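Local coordinates for protein TudS (Uncultured bacterium, PDB 6Z96) that probably removes sulfur from thiouracil without redox chemistry, using a [4Fe-4S] cluster that can take up the sulfur as a [4Fe-5S] intermediate, at residues A41-V46 / T52-A57; H63-T66 / L70-T73; S27-A32 / D140-L145; R93-K98 / A127-H132. All coordinates share one frame; numbering follows the deposited sequence. Where two conformers were deposited one is given.

Contact 1 of 4, residues A41-V46 / T52-A57; sequences AFCPEV and TPRPPA. With SF4 (iron/sulfur cluster), chain C; EDO (1,2-ethanediol), chain E.
E45 and R54 meet in a salt bridge inside the [4Fe-4S] pocket, just where strand 39-42 of the parallel sheet hands over to helix 44-47 through the cluster ligand C43. One carboxylate oxygen does the work. R54 NE donates to E45 OE1 over 2.8 Å along a nearly straight path (161°), in the guanidinium plane and onto the anti lone pair, while R54 NH2 adds a weak, bent bond to the same oxygen. Carboxylate and guanidinium stand almost perpendicular, 89° apart, so the pair is not the flat, two-oxygen kind. The arginine reaches across because its chain is extended from CG to NE. Further hydrogen bonds restrain both groups: R54 NH2 to V16 O, R54 NH1 to P51 O, and E45 OE2 with S103 OG.

Ligands fill in the polar surroundings. The bound hydrogen sulfide touches both E45 and R54, in a pocket completed by R17 and Y18, consistent with a place where sulfur leaves the substrate. A 1,2-ethanediol, probably from the crystallisation liquor, donates from O1 to E45 OE1 (2.8 Å) and from O2 to P55 O (2.7 Å).

Packing adds little: V46 CG2 rests 3.6 Å from the T52 hydroxyl OG1, and the E45 carboxylate carbon CD lies 3.4 Å from cluster sulfide S2.

Metal binding and helix capping share one sulfur. C43 SG coordinates the iron atom FE3 at 2.3 Å and, as N-cap of helix 44-47, also accepts from V46 N at 3.5 Å (166°).

Contact 2 of 4, residues H63-T66 / L70-T73; sequences HVVT and LDVT
The H63 imidazole and the D71 carboxylate meet at the edge of the ring: ND1 donates to D71 OD2 over 2.8 Å (160°), close to the ring plane and onto the syn lone pair. The two planes are steeply inclined, 80° apart. D71 OD2 also accepts from a bound di(hydroxyethyl)ether, probably from the crystallisation liquor. The other oxygen is gripped twice from one face of the carboxylate, by T73 OG1 at 2.6 Å from D71 OD1 on the syn side and by T73 N at 3.0 Å from D71 OD1 on the anti side. Setting CG opposite its own backbone N (chi1 -164°) brings this carboxylate back toward the strand.

T73 OG1 relays the connection, since it accepts from V64 N (2.9 Å) while donating to D71 OD1. Backbone bonds run beside it, V72 N to V64 O (2.9 Å) and T66 N to L70 O (3.0 Å), leaving V65 and D71 as a single bridged pair. T66 OG1, whose hydroxyl is also bonded to S68 OG, accepts from L70 N at 3.3 Å. Inward, V64 CG1 packs on V72 CG2 (3.9 Å), with A57 and K124 also against V64.

The chain thus doubles back on strand 63-66 and enters helix 73-90 through an Asx turn, with D71 OD1 accepting from the nitrogen two residues on.

Contact 3 of 4, residues S27-A32 / D140-L145; sequences SNWLDA and DQLPEL
W29 lies against L142 and L145, packing the first turn of helix 28-35 on the first turn of helix 142-151, two helices that both touch strand 94-96 in the parallel sheet of this alpha/beta fold. The indole and L145 cross at about a right angle. The far end of the six-membered ring makes the contact: W29 CH2 is 3.7 Å from L145 CD2, and W29 CZ3 is 4.0 Å from that same methyl. L145 gets there indirectly. Its CB does not head for the other helix, but CG lies opposite the backbone N (chi1 168°), which swings the isobutyl end to the ring. L142 reaches the ring less closely, with CD2 4.3 Å from W29 CZ3. Its two methyls divide the task, for CD1 instead meets the serine at the helix start, 3.9 Å from S27 OG. Beyond these residues, A146 and L149 continue the bed for the indole, and L96 lies beneath L30, L142 and L145. S27 has a second role on its own side: as N-cap of helix 28-35, its OG accepts from L30 N over 3.0 Å in a nearly straight bond (167°).

Contact 4 of 4, residues R93-K98 / A127-H132; sequences RFALLK and ALLRRH
L129 is presented to A95 and L97 by a helical turn whose backbone bond from R131 N to A127 O measures 3.0 Å. One residue on, at the end of helix 124-131, H132 N is bonded to L129 O at 3.1 Å and more weakly to L128 O. No polar bond crosses to strand 94-96; the contact itself is made of methyls.

A single branch of L129 does the touching. With CG opposite the carbonyl carbon of L129 (chi1 -61°) and the chain then stretched out (chi2 -178°), CD1 meets two neighbouring side chains at once, 4.0 Å from A95 CB and 4.1 Å from L97 CD1. L97 has nearly the same shape, and the two leucines approach at a slant, methyl against methyl. The CA atoms of A95 and L129 are 8.3 Å apart, the nearest pair across the two segments. V136 of the neighbouring strand 135-137 packs on both leucines and widens the apolar layer.

Polar bonds flank this layer. R130 hydrogen-bonds to V136 O and S106 O and forms a salt bridge with E122. Toward the cluster, L97 touches C104 and its side chain lies about 6 Å from the iron-sulfur cluster, while K98 touches the cluster and pairs with E139.

F94 and L96 pack on helix 142-151, whereas A95 and L97 face helix 124-131. Helices thus cover both sides of the strand, as in a three-layer alpha/beta/alpha sandwich, and helix 124-131 belongs to the beta-alpha-beta crossover between the adjacent parallel strands 94-96 and 135-137.

From the N terminus, contact 3 opens first, at helix 28-35, and closes last, at helix 142-151, so its long loop encloses the other three. Within it, contacts 1, 2 and 4 follow in series, and none cross. Contact 1 closes the short loop after strand 39-42 beside the cluster. Contact 2 closes the next turn, and the two touch where A57 packs on V64 and V65. Contact 4 then joins strand 94-96 to helix 124-131, across the chain's centre from contact 1 but reaching the same parallel sheet. Contacts 3 and 4 meet at F94 and L96, the strand residues packed by helix 142-151.

Contact 1 of 4, residues A41-V46 / T52-A57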
loop_
_atom_site.group_PDB
_atom_site.type_symbol
_atom_site.label_atom_id
_atom_site.label_comp_id
_atom_site.label_asym_id
_atom_site.label_seq_id
_atom_site.Cartn_x
_atom_site.Cartn_y
_atom_site.Cartn_z
ATOM N N ALA A 41 -3.671 8.816 4.326
ATOM C CA ALA A 41 -4.050 8.094 3.115
ATOM C C ALA A 41 -3.035 8.308 2.029
ATOM O O ALA A 41 -2.618 9.433 1.804
ATOM C CB ALA A 41 -5.393 8.629 2.634
ATOM N N PHE A 42 -2.716 7.232 1.296
ATOM C CA PHE A 42 -1.768 7.376 0.194
ATOM C C PHE A 42 -2.051 6.310 -0.820
ATOM O O PHE A 42 -2.241 5.157 -0.453
ATOM C CB PHE A 42 -0.313 7.240 0.713
ATOM C CG PHE A 42 0.707 7.552 -0.360
ATOM C CD1 PHE A 42 1.328 6.535 -1.068
ATOM C CD2 PHE A 42 1.001 8.858 -0.694
ATOM C CE1 PHE A 42 2.219 6.817 -2.097
ATOM C CE2 PHE A 42 1.922 9.141 -1.715
ATOM C CZ PHE A 42 2.519 8.110 -2.402
ATOM N N CYS A 43 -2.042 6.689 -2.117
ATOM C CA CYS A 43 -2.187 5.682 -3.177
ATOM C C CYS A 43 -0.962 5.808 -4.074
ATOM O O CYS A 43 -0.862 6.765 -4.831
ATOM C CB CYS A 43 -3.456 5.888 -4.008
ATOM S SG CYS A 43 -3.527 4.795 -5.446
ATOM N N PRO A 44 -0.056 4.834 -4.052
ATOM C CA PRO A 44 1.149 4.937 -4.889
ATOM C C PRO A 44 0.867 5.058 -6.381
ATOM O O PRO A 44 1.590 5.780 -7.063
ATOM C CB PRO A 44 1.896 3.621 -4.592
ATOM C CG PRO A 44 1.406 3.205 -3.195
ATOM C CD PRO A 44 -0.030 3.665 -3.142
ATOM N N GLU A 45 -0.164 4.353 -6.891
ATOM C CA GLU A 45 -0.399 4.403 -8.334
ATOM C C GLU A 45 -0.903 5.756 -8.786
ATOM O O GLU A 45 -0.444 6.269 -9.816
ATOM C CB GLU A 45 -1.273 3.260 -8.797
ATOM C CG GLU A 45 -0.468 1.984 -8.694
ATOM C CD GLU A 45 -1.267 0.696 -8.772
ATOM O OE1 GLU A 45 -2.335 0.714 -9.430
ATOM O OE2 GLU A 45 -0.822 -0.339 -8.218
ATOM N N VAL A 46 -1.815 6.352 -8.020
ATOM C CA VAL A 46 -2.318 7.677 -8.361
ATOM C C VAL A 46 -1.202 8.713 -8.130
ATOM O O VAL A 46 -0.983 9.591 -8.974
ATOM C CB VAL A 46 -3.581 8.004 -7.559
ATOM C CG1 VAL A 46 -3.962 9.467 -7.700
ATOM C CG2 VAL A 46 -4.739 7.103 -8.002
ATOM N N THR A 52 -7.516 6.884 -12.957
ATOM C CA THR A 52 -8.485 5.997 -12.312
ATOM C C THR A 52 -9.760 6.090 -13.158
ATOM O O THR A 52 -10.347 7.173 -13.246
ATOM C CB THR A 52 -8.792 6.459 -10.902
ATOM O OG1 THR A 52 -7.568 6.515 -10.162
ATOM C CG2 THR A 52 -9.738 5.496 -10.211
ATOM N N PRO A 53 -10.194 5.025 -13.832
ATOM C CA PRO A 53 -9.654 3.672 -13.834
ATOM C C PRO A 53 -8.361 3.538 -14.630
ATOM O O PRO A 53 -7.939 4.443 -15.354
ATOM C CB PRO A 53 -10.804 2.867 -14.469
ATOM C CG PRO A 53 -11.336 3.849 -15.509
ATOM C CD PRO A 53 -11.375 5.132 -14.732
ATOM N N ARG A 54 -7.727 2.371 -14.502
ATOM C CA ARG A 54 -6.490 2.058 -15.205
ATOM C C ARG A 54 -6.475 0.546 -15.406
ATOM O O ARG A 54 -7.140 -0.187 -14.675
ATOM C CB ARG A 54 -5.261 2.562 -14.409
ATOM C CG ARG A 54 -5.237 2.071 -12.986
ATOM C CD ARG A 54 -4.124 2.782 -12.222
ATOM N NE ARG A 54 -4.130 2.408 -10.800
ATOM C CZ ARG A 54 -4.940 2.940 -9.887
ATOM N NH1 ARG A 54 -5.823 3.880 -10.232
ATOM N NH2 ARG A 54 -4.905 2.511 -8.634
ATOM N N PRO A 55 -5.762 0.062 -16.423
ATOM C CA PRO A 55 -5.795 -1.389 -16.678
ATOM C C PRO A 55 -5.126 -2.146 -15.544
ATOM O O PRO A 55 -4.163 -1.644 -14.945
ATOM C CB PRO A 55 -4.986 -1.550 -17.974
ATOM C CG PRO A 55 -4.737 -0.190 -18.503
ATOM C CD PRO A 55 -4.910 0.791 -17.382
ATOM N N PRO A 56 -5.539 -3.401 -15.308
ATOM C CA PRO A 56 -4.826 -4.220 -14.316
ATOM C C PRO A 56 -3.368 -4.395 -14.704
ATOM O O PRO A 56 -3.031 -4.413 -15.893
ATOM C CB PRO A 56 -5.540 -5.575 -14.390
ATOM C CG PRO A 56 -6.860 -5.297 -15.036
ATOM C CD PRO A 56 -6.653 -4.140 -15.949
ATOM N N ALA A 57 -2.515 -4.452 -13.716
ATOM C CA ALA A 57 -1.081 -4.634 -13.967
ATOM C C ALA A 57 -0.521 -5.645 -13.020
ATOM O O ALA A 57 -1.055 -5.854 -11.922
ATOM C CB ALA A 57 -0.342 -3.311 -13.818
HETATM FE FE1 SF4 C . -4.080 0.096 -5.585
HETATM FE FE2 SF4 C . -5.101 0.731 -3.164
HETATM FE FE3 SF4 C . -3.737 2.644 -4.601
HETATM FE FE4 SF4 C . -2.399 0.554 -3.422
HETATM S S1 SF4 C . -3.551 2.277 -2.386
HETATM S S2 SF4 C . -2.055 1.349 -5.527
HETATM S S3 SF4 C . -3.924 -1.166 -3.700
HETATM S S4 SF4 C . -5.750 1.636 -5.141
HETATM C C1 EDO E . -3.008 -0.941 -12.062
HETATM O O1 EDO E . -2.417 -1.633 -10.971
HETATM C C2 EDO E . -2.015 -0.150 -12.825
HETATM O O2 EDO E . -2.513 0.311 -14.081
#

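Contact 2 of 4, residues H63-T66 / L70-T73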
loop_
_atom_site.group_PDB
_atom_site.type_symbol
_atom_site.label_atom_id
_atom_site.label_comp_id
_atom_site.label_asym_id
_atom_site.label_seq_id
_atom_site.Cartn_x
_atom_site.Cartn_y
_atom_site.Cartn_z
ATOM N N HIS A 63 9.949 -5.307 -13.415
ATOM C CA HIS A 63 9.025 -4.540 -14.256
ATOM C C HIS A 63 7.603 -4.662 -13.748
ATOM O O HIS A 63 7.267 -5.600 -13.025
ATOM C CB HIS A 63 9.071 -5.094 -15.696
ATOM C CG HIS A 63 10.360 -4.775 -16.390
ATOM N ND1 HIS A 63 10.459 -3.742 -17.304
ATOM C CD2 HIS A 63 11.570 -5.377 -16.279
ATOM C CE1 HIS A 63 11.728 -3.727 -17.711
ATOM N NE2 HIS A 63 12.428 -4.702 -17.141
ATOM N N VAL A 64 6.752 -3.718 -14.162
ATOM C CA VAL A 64 5.312 -3.795 -13.878
ATOM C C VAL A 64 4.664 -3.503 -15.221
ATOM O O VAL A 64 5.032 -2.522 -15.892
ATOM C CB VAL A 64 4.817 -2.809 -12.815
ATOM C CG1 VAL A 64 3.331 -3.090 -12.521
ATOM C CG2 VAL A 64 5.652 -2.936 -11.529
ATOM N N VAL A 65 3.820 -4.434 -15.680
ATOM C CA VAL A 65 3.235 -4.289 -17.010
ATOM C C VAL A 65 1.735 -4.550 -16.986
ATOM O O VAL A 65 1.227 -5.232 -16.089
ATOM C CB VAL A 65 3.901 -5.270 -18.016
ATOM C CG1 VAL A 65 5.409 -5.084 -18.069
ATOM C CG2 VAL A 65 3.536 -6.718 -17.690
ATOM N N THR A 66 1.048 -4.051 -18.010
ATOM C CA THR A 66 -0.367 -4.378 -18.176
ATOM C C THR A 66 -0.463 -5.640 -19.088
ATOM O O THR A 66 0.536 -6.061 -19.674
ATOM C CB THR A 66 -1.116 -3.202 -18.788
ATOM O OG1 THR A 66 -0.708 -3.022 -20.149
ATOM C CG2 THR A 66 -0.957 -1.933 -17.982
ATOM N N LEU A 70 2.023 -2.890 -21.945
ATOM C CA LEU A 70 2.469 -1.524 -21.656
ATOM C C LEU A 70 3.278 -1.552 -20.352
ATOM O O LEU A 70 2.837 -2.130 -19.365
ATOM C CB LEU A 70 1.272 -0.588 -21.504
ATOM C CG LEU A 70 1.595 0.857 -21.210
ATOM C CD1 LEU A 70 2.129 1.574 -22.465
ATOM C CD2 LEU A 70 0.354 1.593 -20.674
ATOM N N ASP A 71 4.460 -0.914 -20.366
ATOM C CA ASP A 71 5.314 -0.928 -19.183
ATOM C C ASP A 71 4.997 0.293 -18.337
ATOM O O ASP A 71 5.168 1.426 -18.781
ATOM C CB ASP A 71 6.791 -0.964 -19.607
ATOM C CG ASP A 71 7.679 -1.376 -18.460
ATOM O OD1 ASP A 71 7.745 -0.623 -17.470
ATOM O OD2 ASP A 71 8.309 -2.464 -18.548
ATOM N N VAL A 72 4.513 0.047 -17.113
ATOM C CA VAL A 72 4.148 1.105 -16.178
ATOM C C VAL A 72 5.087 1.156 -14.985
ATOM O O VAL A 72 4.761 1.771 -13.973
ATOM C CB VAL A 72 2.666 0.988 -15.746
ATOM C CG1 VAL A 72 1.750 1.326 -16.933
ATOM C CG2 VAL A 72 2.331 -0.395 -15.198
ATOM N N THR A 73 6.289 0.572 -15.101
ATOM C CA THR A 73 7.222 0.533 -13.972
ATOM C C THR A 73 7.597 1.944 -13.545
ATOM O O THR A 73 7.740 2.198 -12.358
ATOM C CB THR A 73 8.521 -0.202 -14.338
ATOM O OG1 THR A 73 8.222 -1.404 -15.069
ATOM C CG2 THR A 73 9.320 -0.575 -13.100
#

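Contact 3 of 4, residues S27-A32 / D140-L145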
loop_
_atom_site.group_PDB
_atom_site.type_symbol
_atom_site.label_atom_id
_atom_site.label_comp_id
_atom_site.label_asym_id
_atom_site.label_seq_id
_atom_site.Cartn_x
_atom_site.Cartn_y
_atom_site.Cartn_z
ATOM N N SER A 27 -13.408 -1.417 10.488
ATOM C CA SER A 27 -12.500 -1.503 11.608
ATOM C C SER A 27 -12.707 -0.330 12.528
ATOM O O SER A 27 -12.404 0.809 12.166
ATOM C CB SER A 27 -11.057 -1.525 11.107
ATOM O OG SER A 27 -10.131 -1.395 12.170
ATOM N N ASN A 28 -13.164 -0.602 13.755
ATOM C CA ASN A 28 -13.327 0.462 14.747
ATOM C C ASN A 28 -11.974 1.108 15.078
ATOM O O ASN A 28 -11.878 2.318 15.273
ATOM C CB ASN A 28 -13.966 -0.093 16.029
ATOM C CG ASN A 28 -15.383 -0.573 15.832
ATOM O OD1 ASN A 28 -16.103 -0.092 14.956
ATOM N ND2 ASN A 28 -15.815 -1.544 16.636
ATOM N N TRP A 29 -10.920 0.283 15.149
ATOM C CA TRP A 29 -9.589 0.770 15.446
ATOM C C TRP A 29 -9.109 1.742 14.356
ATOM O O TRP A 29 -8.630 2.823 14.683
ATOM C CB TRP A 29 -8.613 -0.414 15.605
ATOM C CG TRP A 29 -7.183 0.011 15.735
ATOM C CD1 TRP A 29 -6.553 0.454 16.860
ATOM C CD2 TRP A 29 -6.204 0.041 14.686
ATOM N NE1 TRP A 29 -5.255 0.792 16.570
ATOM C CE2 TRP A 29 -5.010 0.534 15.244
ATOM C CE3 TRP A 29 -6.221 -0.313 13.326
ATOM C CZ2 TRP A 29 -3.861 0.744 14.475
ATOM C CZ3 TRP A 29 -5.075 -0.119 12.575
ATOM C CH2 TRP A 29 -3.917 0.411 13.147
ATOM N N LEU A 30 -9.230 1.357 13.079
ATOM C CA LEU A 30 -8.756 2.217 11.989
ATOM C C LEU A 30 -9.592 3.489 11.923
ATOM O O LEU A 30 -9.035 4.561 11.718
ATOM C CB LEU A 30 -8.794 1.470 10.649
ATOM C CG LEU A 30 -8.234 2.257 9.452
ATOM C CD1 LEU A 30 -6.779 2.693 9.690
ATOM C CD2 LEU A 30 -8.290 1.411 8.208
ATOM N N ASP A 31 -10.905 3.396 12.196
ATOM C CA ASP A 31 -11.763 4.582 12.219
ATOM C C ASP A 31 -11.295 5.565 13.286
ATOM O O ASP A 31 -11.190 6.764 13.016
ATOM C CB ASP A 31 -13.233 4.190 12.506
ATOM C CG ASP A 31 -13.947 3.514 11.356
ATOM O OD1 ASP A 31 -13.362 3.447 10.242
ATOM O OD2 ASP A 31 -15.084 3.039 11.564
ATOM N N ALA A 32 -10.980 5.051 14.496
ATOM C CA ALA A 32 -10.513 5.881 15.600
ATOM C C ALA A 32 -9.173 6.533 15.261
ATOM O O ALA A 32 -8.958 7.717 15.539
ATOM C CB ALA A 32 -10.385 5.038 16.866
ATOM N N ASP A 140 -5.176 -7.977 6.599
ATOM C CA ASP A 140 -5.398 -9.245 7.318
ATOM C C ASP A 140 -4.560 -9.305 8.618
ATOM O O ASP A 140 -4.595 -10.328 9.319
ATOM C CB ASP A 140 -4.961 -10.426 6.444
ATOM C CG ASP A 140 -5.709 -10.512 5.123
ATOM O OD1 ASP A 140 -6.920 -10.234 5.111
ATOM O OD2 ASP A 140 -5.073 -10.844 4.103
ATOM N N GLN A 141 -3.795 -8.238 8.939
ATOM C CA GLN A 141 -2.897 -8.177 10.090
ATOM C C GLN A 141 -3.192 -6.944 10.959
ATOM O O GLN A 141 -2.272 -6.409 11.574
ATOM C CB GLN A 141 -1.437 -8.128 9.603
ATOM C CG GLN A 141 -1.085 -9.318 8.745
ATOM C CD GLN A 141 0.297 -9.191 8.191
ATOM O OE1 GLN A 141 0.617 -8.256 7.449
ATOM N NE2 GLN A 141 1.153 -10.145 8.526
ATOM N N LEU A 142 -4.456 -6.499 11.016
ATOM C CA LEU A 142 -4.811 -5.338 11.835
ATOM C C LEU A 142 -4.478 -5.525 13.308
ATOM O O LEU A 142 -3.967 -4.575 13.894
ATOM C CB LEU A 142 -6.280 -4.912 11.678
ATOM C CG LEU A 142 -6.670 -4.478 10.290
ATOM C CD1 LEU A 142 -8.137 -4.105 10.241
ATOM C CD2 LEU A 142 -5.875 -3.291 9.846
ATOM N N PRO A 143 -4.703 -6.714 13.922
ATOM C CA PRO A 143 -4.362 -6.854 15.351
ATOM C C PRO A 143 -2.875 -6.638 15.598
ATOM O O PRO A 143 -2.494 -5.948 16.539
ATOM C CB PRO A 143 -4.796 -8.292 15.687
ATOM C CG PRO A 143 -5.875 -8.626 14.680
ATOM C CD PRO A 143 -5.343 -7.944 13.404
ATOM N N GLU A 144 -2.032 -7.201 14.722
ATOM C CA GLU A 144 -0.587 -7.093 14.840
ATOM C C GLU A 144 -0.122 -5.634 14.654
ATOM O O GLU A 144 0.751 -5.142 15.380
ATOM C CB GLU A 144 0.071 -8.031 13.805
ATOM C CG GLU A 144 -0.214 -9.506 14.046
ATOM C CD GLU A 144 -1.392 -10.140 13.322
ATOM O OE1 GLU A 144 -2.421 -9.461 13.108
ATOM O OE2 GLU A 144 -1.308 -11.352 13.019
ATOM N N LEU A 145 -0.691 -4.927 13.647
ATOM C CA LEU A 145 -0.321 -3.533 13.423
ATOM C C LEU A 145 -0.747 -2.670 14.622
ATOM O O LEU A 145 0.008 -1.819 15.116
ATOM C CB LEU A 145 -1.017 -3.035 12.125
ATOM C CG LEU A 145 -0.967 -1.527 11.907
ATOM C CD1 LEU A 145 0.485 -1.013 11.812
ATOM C CD2 LEU A 145 -1.750 -1.147 10.653
#

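Contact 4 of 4, residues R93-K98 / A127-H132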
loop_
_atom_site.group_PDB
_atom_site.type_symbol
_atom_site.label_atom_id
_atom_site.label_comp_id
_atom_site.label_asym_id
_atom_site.label_seq_id
_atom_site.Cartn_x
_atom_site.Cartn_y
_atom_site.Cartn_z
ATOM N N ARG A 93 6.874 4.949 10.708
ATOM C CA ARG A 93 7.611 3.700 10.663
ATOM C C ARG A 93 6.712 2.464 10.457
ATOM O O ARG A 93 7.217 1.347 10.482
ATOM C CB ARG A 93 8.517 3.554 11.912
ATOM C CG ARG A 93 7.826 3.829 13.215
ATOM C CD ARG A 93 8.751 4.438 14.291
ATOM N NE ARG A 93 9.628 3.469 14.938
ATOM C CZ ARG A 93 9.834 3.407 16.253
ATOM N NH1 ARG A 93 10.669 2.508 16.757
ATOM N NH2 ARG A 93 9.192 4.231 17.075
ATOM N N PHE A 94 5.385 2.667 10.262
ATOM C CA PHE A 94 4.435 1.578 10.032
ATOM C C PHE A 94 3.540 1.918 8.837
ATOM O O PHE A 94 3.109 3.060 8.696
ATOM C CB PHE A 94 3.518 1.380 11.250
ATOM C CG PHE A 94 4.261 1.057 12.528
ATOM C CD1 PHE A 94 4.715 -0.220 12.777
ATOM C CD2 PHE A 94 4.507 2.037 13.470
ATOM C CE1 PHE A 94 5.407 -0.518 13.953
ATOM C CE2 PHE A 94 5.187 1.735 14.654
ATOM C CZ PHE A 94 5.614 0.455 14.887
ATOM N N ALA A 95 3.216 0.900 8.027
ATOM C CA ALA A 95 2.317 1.067 6.890
ATOM C C ALA A 95 1.254 -0.010 6.906
ATOM O O ALA A 95 1.536 -1.157 7.235
ATOM C CB ALA A 95 3.100 0.990 5.584
ATOM N N LEU A 96 0.022 0.357 6.546
ATOM C CA LEU A 96 -1.074 -0.599 6.409
ATOM C C LEU A 96 -1.422 -0.545 4.923
ATOM O O LEU A 96 -2.025 0.427 4.468
ATOM C CB LEU A 96 -2.279 -0.167 7.251
ATOM C CG LEU A 96 -3.588 -0.921 7.009
ATOM C CD1 LEU A 96 -3.414 -2.425 7.163
ATOM C CD2 LEU A 96 -4.700 -0.391 7.938
ATOM N N LEU A 97 -1.014 -1.570 4.178
ATOM C CA LEU A 97 -1.183 -1.562 2.728
ATOM C C LEU A 97 -2.042 -2.708 2.246
ATOM O O LEU A 97 -2.068 -3.770 2.852
ATOM C CB LEU A 97 0.196 -1.595 2.040
ATOM C CG LEU A 97 1.158 -0.464 2.402
ATOM C CD1 LEU A 97 2.460 -0.565 1.520
ATOM C CD2 LEU A 97 0.528 0.929 2.213
ATOM N N LYS A 98 -2.736 -2.494 1.118
ATOM C CA LYS A 98 -3.664 -3.477 0.550
ATOM C C LYS A 98 -2.992 -4.743 0.010
ATOM O O LYS A 98 -2.143 -4.698 -0.870
ATOM C CB LYS A 98 -4.488 -2.786 -0.572
ATOM C CG LYS A 98 -5.423 -3.724 -1.334
ATOM C CD LYS A 98 -6.626 -4.113 -0.470
ATOM C CE LYS A 98 -7.386 -5.256 -1.124
ATOM N NZ LYS A 98 -6.733 -6.576 -0.863
ATOM N N ALA A 127 7.965 -3.318 -0.986
ATOM C CA ALA A 127 9.390 -3.681 -1.048
ATOM C C ALA A 127 10.290 -2.508 -0.690
ATOM O O ALA A 127 11.252 -2.691 0.074
ATOM C CB ALA A 127 9.726 -4.201 -2.444
ATOM N N LEU A 128 9.986 -1.307 -1.212
ATOM C CA LEU A 128 10.830 -0.149 -0.952
ATOM C C LEU A 128 10.724 0.272 0.498
ATOM O O LEU A 128 11.744 0.539 1.147
ATOM C CB LEU A 128 10.484 1.010 -1.904
ATOM C CG LEU A 128 11.369 2.236 -1.731
ATOM C CD1 LEU A 128 12.801 1.913 -2.134
ATOM C CD2 LEU A 128 10.876 3.381 -2.582
ATOM N N LEU A 129 9.500 0.291 1.055
ATOM C CA LEU A 129 9.339 0.685 2.461
ATOM C C LEU A 129 10.062 -0.291 3.385
ATOM O O LEU A 129 10.766 0.160 4.298
ATOM C CB LEU A 129 7.853 0.759 2.850
ATOM C CG LEU A 129 7.028 1.787 2.055
ATOM C CD1 LEU A 129 5.594 1.817 2.559
ATOM C CD2 LEU A 129 7.624 3.196 2.188
ATOM N N ARG A 130 9.937 -1.603 3.123
ATOM C CA ARG A 130 10.621 -2.606 3.972
ATOM C C ARG A 130 12.144 -2.454 3.896
ATOM O O ARG A 130 12.823 -2.603 4.910
ATOM C CB ARG A 130 10.191 -4.026 3.588
ATOM C CG ARG A 130 8.795 -4.327 4.120
ATOM C CD ARG A 130 8.344 -5.733 3.767
ATOM N NE ARG A 130 7.152 -6.099 4.532
ATOM C CZ ARG A 130 6.307 -7.064 4.184
ATOM N NH1 ARG A 130 6.499 -7.752 3.061
ATOM N NH2 ARG A 130 5.242 -7.324 4.936
ATOM N N ARG A 131 12.673 -2.145 2.708
ATOM C CA ARG A 131 14.111 -1.917 2.470
ATOM C C ARG A 131 14.640 -0.718 3.273
ATOM O O ARG A 131 15.847 -0.639 3.561
ATOM C CB ARG A 131 14.278 -1.686 0.969
ATOM C CG ARG A 131 15.608 -1.343 0.445
ATOM C CD ARG A 131 15.587 -1.513 -1.081
ATOM N NE ARG A 131 16.763 -0.855 -1.640
ATOM C CZ ARG A 131 17.950 -1.438 -1.778
ATOM N NH1 ARG A 131 18.117 -2.709 -1.434
ATOM N NH2 ARG A 131 18.974 -0.756 -2.268
ATOM N N HIS A 132 13.763 0.229 3.608
ATOM C CA HIS A 132 14.111 1.397 4.396
ATOM C C HIS A 132 13.656 1.305 5.859
ATOM O O HIS A 132 13.567 2.321 6.541
ATOM C CB HIS A 132 13.609 2.673 3.711
ATOM C CG HIS A 132 14.369 3.007 2.461
ATOM N ND1 HIS A 132 15.389 3.954 2.470
ATOM C CD2 HIS A 132 14.283 2.474 1.223
ATOM C CE1 HIS A 132 15.875 3.972 1.241
ATOM N NE2 HIS A 132 15.250 3.098 0.451
#